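Local coordinates for protein D-alanyl-D-alanine carboxypeptidase DacB2 (Mycobacterium tuberculosis H37Rv, PDB 4RYE) that shows D,D-carboxypeptidase activity on synthetic pentapeptides and probably cleaves the terminal D-Ala-D-Ala of the peptidoglycan stem peptide, at residues S88-A91 against R92-L95; V119-A122 against K123-K127. All coordinates share one frame; numbering follows the deposited sequence.

Interaction 1. Residues S88-A91 against R92-L95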
loop_
_atom_site.group_PDB
_atom_site.type_symbol
_atom_site.label_atom_id
_atom_site.label_comp_id
_atom_site.label_asym_id
_atom_site.label_seq_id
_atom_site.Cartn_x
_atom_site.Cartn_y
_atom_site.Cartn_z
ATOM N N SER A 88 -24.536 -0.847 9.105
ATOM C CA SER A 88 -23.479 -1.101 10.075
ATOM C C SER A 88 -22.351 -1.928 9.458
ATOM O O SER A 88 -22.608 -2.848 8.681
ATOM C CB SER A 88 -24.073 -1.834 11.280
ATOM O OG SER A 88 -23.127 -1.944 12.318
ATOM N N TYR A 89 -21.105 -1.605 9.803
ATOM C CA TYR A 89 -19.945 -2.341 9.299
ATOM C C TYR A 89 -18.948 -2.519 10.430
ATOM O O TYR A 89 -18.854 -1.660 11.307
ATOM C CB TYR A 89 -19.270 -1.570 8.152
ATOM C CG TYR A 89 -20.202 -1.303 6.999
ATOM C CD1 TYR A 89 -21.013 -0.175 6.988
ATOM C CD2 TYR A 89 -20.294 -2.191 5.937
ATOM C CE1 TYR A 89 -21.899 0.061 5.943
ATOM C CE2 TYR A 89 -21.186 -1.967 4.883
ATOM C CZ TYR A 89 -21.977 -0.836 4.897
ATOM O OH TYR A 89 -22.853 -0.593 3.870
ATOM N N THR A 90 -18.199 -3.620 10.416
ATOM C CA THR A 90 -17.116 -3.794 11.382
ATOM C C THR A 90 -15.829 -3.203 10.835
ATOM O O THR A 90 -15.672 -3.026 9.616
ATOM C CB THR A 90 -16.850 -5.272 11.704
ATOM O OG1 THR A 90 -16.366 -5.926 10.524
ATOM C CG2 THR A 90 -18.113 -5.960 12.185
ATOM N N ALA A 91 -14.901 -2.898 11.737
ATOM C CA ALA A 91 -13.572 -2.450 11.333
ATOM C C ALA A 91 -12.915 -3.463 10.403
ATOM O O ALA A 91 -12.245 -3.081 9.453
ATOM C CB ALA A 91 -12.696 -2.210 12.555
ATOM N N ARG A 92 -13.095 -4.752 10.686
ATOM C CA ARG A 92 -12.498 -5.800 9.854
ATOM C C ARG A 92 -13.074 -5.732 8.440
ATOM O O ARG A 92 -12.330 -5.753 7.455
ATOM C CB ARG A 92 -12.735 -7.192 10.458
ATOM C CG ARG A 92 -12.250 -8.357 9.579
ATOM C CD ARG A 92 -10.761 -8.215 9.295
ATOM N NE ARG A 92 -10.224 -9.220 8.378
ATOM C CZ ARG A 92 -9.588 -10.324 8.771
ATOM N NH1 ARG A 92 -9.425 -10.578 10.066
ATOM N NH2 ARG A 92 -9.120 -11.177 7.872
ATOM N N GLN A 93 -14.392 -5.630 8.349
ATOM C CA GLN A 93 -15.056 -5.527 7.055
ATOM C C GLN A 93 -14.528 -4.322 6.294
ATOM O O GLN A 93 -14.278 -4.405 5.097
ATOM C CB GLN A 93 -16.577 -5.423 7.224
ATOM C CG GLN A 93 -17.256 -6.733 7.611
ATOM C CD GLN A 93 -18.664 -6.547 8.153
ATOM O OE1 GLN A 93 -19.079 -5.441 8.505
ATOM N NE2 GLN A 93 -19.410 -7.639 8.218
ATOM N N LEU A 94 -14.351 -3.203 6.991
ATOM C CA LEU A 94 -13.886 -1.987 6.333
ATOM C C LEU A 94 -12.430 -2.121 5.906
ATOM O O LEU A 94 -12.049 -1.631 4.838
ATOM C CB LEU A 94 -14.111 -0.748 7.215
ATOM C CG LEU A 94 -15.572 -0.352 7.495
ATOM C CD1 LEU A 94 -15.674 0.810 8.494
ATOM C CD2 LEU A 94 -16.275 0.004 6.203
ATOM N N LEU A 95 -11.620 -2.803 6.720
ATOM C CA LEU A 95 -10.211 -3.022 6.383
ATOM C C LEU A 95 -10.053 -3.948 5.170
ATOM O O LEU A 95 -9.153 -3.750 4.348
ATOM C CB LEU A 95 -9.430 -3.577 7.583
ATOM C CG LEU A 95 -9.052 -2.550 8.645
ATOM C CD1 LEU A 95 -8.591 -3.235 9.925
ATOM C CD2 LEU A 95 -7.960 -1.653 8.106
#
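T90 and Q93 face each other where the chain leaves the short strand 88-90 and turns at once into helix 91-100. T90 is the N-cap: its carbonyl O takes the N-H of L94, and one step on A91 O takes that of L95, at 2.8 Å. T90 and Q93 form a capping box. Going one way, Q93 N gives its hydrogen to T90 OG1 over 3.0 Å; going the other, T90 N reaches Q93 OE1 at 2.8 Å, nearly straight at 167°, although the donor stands well above the plane of the amide carbonyl. T90 holds OG1 between its own backbone N and carbonyl carbon (chi1 65°), which turns the hydroxyl toward the first turn of the helix, and the Q93 side chain crosses that of T90 at about a right angle.

Next to the box, Y89 and L94 begin the hydrophobic side, which V67 of strand 66-68 and L110 of helix 104-113 continue. R92 runs away from the cap, its guanidinium paired with E177 and D96. The Y89 hydroxyl accepts from K84 N, while Y89 CB rests 3.9 Å from L94 CD2.

Interaction 2. Residues V119-A122 against K123-K127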
loop_
_atom_site.group_PDB
_atom_site.type_symbol
_atom_site.label_atom_id
_atom_site.label_comp_id
_atom_site.label_asym_id
_atom_site.label_seq_id
_atom_site.Cartn_x
_atom_site.Cartn_y
_atom_site.Cartn_z
ATOM N N VAL A 119 -8.856 14.500 11.856
ATOM C CA VAL A 119 -8.222 13.764 12.943
ATOM C C VAL A 119 -7.494 12.539 12.411
ATOM O O VAL A 119 -6.381 12.228 12.837
ATOM C CB VAL A 119 -9.264 13.338 14.007
ATOM C CG1 VAL A 119 -8.659 12.353 14.983
ATOM C CG2 VAL A 119 -9.819 14.568 14.742
ATOM N N THR A 120 -8.104 11.853 11.453
ATOM C CA THR A 120 -7.501 10.637 10.916
ATOM C C THR A 120 -6.228 10.955 10.144
ATOM O O THR A 120 -5.217 10.248 10.256
ATOM C CB THR A 120 -8.501 9.862 10.039
ATOM O OG1 THR A 120 -9.605 9.455 10.849
ATOM C CG2 THR A 120 -7.859 8.631 9.419
ATOM N N VAL A 121 -6.268 12.038 9.378
ATOM C CA VAL A 121 -5.086 12.468 8.651
ATOM C C VAL A 121 -3.982 12.861 9.635
ATOM O O VAL A 121 -2.813 12.508 9.426
ATOM C CB VAL A 121 -5.408 13.605 7.668
ATOM C CG1 VAL A 121 -4.120 14.208 7.086
ATOM C CG2 VAL A 121 -6.307 13.073 6.554
ATOM N N ALA A 122 -4.339 13.557 10.711
ATOM C CA ALA A 122 -3.333 13.893 11.730
ATOM C C ALA A 122 -2.736 12.636 12.366
ATOM O O ALA A 122 -1.527 12.566 12.580
ATOM C CB ALA A 122 -3.906 14.799 12.796
ATOM N N LYS A 123 -3.579 11.648 12.672
ATOM C CA LYS A 123 -3.082 10.365 13.192
ATOM C C LYS A 123 -2.183 9.610 12.211
ATOM O O LYS A 123 -1.196 8.989 12.616
ATOM C CB LYS A 123 -4.242 9.464 13.633
ATOM C CG LYS A 123 -5.008 9.993 14.846
ATOM C CD LYS A 123 -6.211 9.096 15.162
ATOM C CE LYS A 123 -6.907 9.553 16.442
ATOM N NZ LYS A 123 -8.104 8.718 16.751
HETATM N N MSE A 124 -2.524 9.636 10.925
HETATM C CA MSE A 124 -1.670 9.002 9.921
HETATM C C MSE A 124 -0.291 9.668 9.851
HETATM O O MSE A 124 0.738 9.003 9.807
HETATM C CB MSE A 124 -2.347 9.031 8.546
HETATM C CG MSE A 124 -3.512 8.050 8.413
HETATM SE SE MSE A 124 -4.656 8.554 6.912
HETATM C CE MSE A 124 -3.461 8.099 5.432
ATOM N N ASN A 125 -0.278 10.990 9.845
ATOM C CA ASN A 125 0.978 11.724 9.814
ATOM C C ASN A 125 1.787 11.497 11.085
ATOM O O ASN A 125 3.007 11.350 11.027
ATOM C CB ASN A 125 0.711 13.211 9.556
ATOM C CG ASN A 125 0.358 13.475 8.105
ATOM O OD1 ASN A 125 0.901 12.827 7.208
ATOM N ND2 ASN A 125 -0.564 14.399 7.867
ATOM N N ALA A 126 1.112 11.427 12.229
ATOM C CA ALA A 126 1.819 11.107 13.472
ATOM C C ALA A 126 2.439 9.707 13.419
ATOM O O ALA A 126 3.555 9.491 13.900
ATOM C CB ALA A 126 0.902 11.238 14.668
ATOM N N LYS A 127 1.711 8.760 12.843
ATOM C CA LYS A 127 2.204 7.386 12.723
ATOM C C LYS A 127 3.440 7.314 11.816
ATOM O O LYS A 127 4.436 6.658 12.153
ATOM C CB LYS A 127 1.079 6.486 12.196
ATOM C CG LYS A 127 1.472 5.031 11.939
ATOM C CD LYS A 127 2.208 4.424 13.125
ATOM C CE LYS A 127 1.484 3.239 13.688
ATOM N NZ LYS A 127 0.623 3.652 14.833
#
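V119 to A122 hand their four carbonyls to the amides of K123 to A126, four residues further on. The shortest of these bonds runs from M124 N to T120 O, 2.8 Å, and it lies on the buried side of the helix. Here T120 and M124, a selenomethionine, do the packing: the two side chains cross obliquely, with T120 CG2 4.1 Å from M124 SE, while M124 CG sits 3.3 Å from T120 O. M124 carries CG anti to its carbonyl carbon (chi1 -73°), and this lays the start of its chain against that oxygen before the bend at chi3 leads its end away. T120 OG1 turns back to G116 O, just ahead of the helix, which satisfies the hydroxyl.

All this is regular i to i+4 packing along helix 117-130, whose inner face rests on helix 50-60: T120 meets L53, and M124 meets L52.

Two further pairs form partly open flanks. V119 CG1 lies against the aliphatic part of K123, 3.6 Å from CE, the two side chains running alongside and pointing the same way. The lysine is extended beyond CG, which carries NZ past the valine to a salt bridge with E60 and a hydrogen bond to L114 O. V121 and N125 also lie side by side; N125 OD1 is bonded to A138 N, and ND2 comes within 3.6 Å of V121 CG1. The loose, solvent side belongs to V119, A122 and A126, all exposed; there A122 and A126 are joined by the backbone bond from A126 N to A122 O at 2.9 Å.

The two contacts follow each other along the chain without touching: their centres are 20 Å apart and their nearest atoms about 10 Å. What they share is helix 50-60. L95 of interaction 1 packs on A54, A57 and L58 of that helix, while T120, K123 and M124 of interaction 2 pack on L53, V56 and L52. The helix starts at K50, the probable proton acceptor, whose side chain is about 8 Å from that of L95 and about 7 Å from that of M124. The side chain of S47, the inferred acyl-ester nucleophile, is about 10 Å from that of M124, and that of S102 about 12 Å from that of L95. Neither interaction touches these catalytic residues.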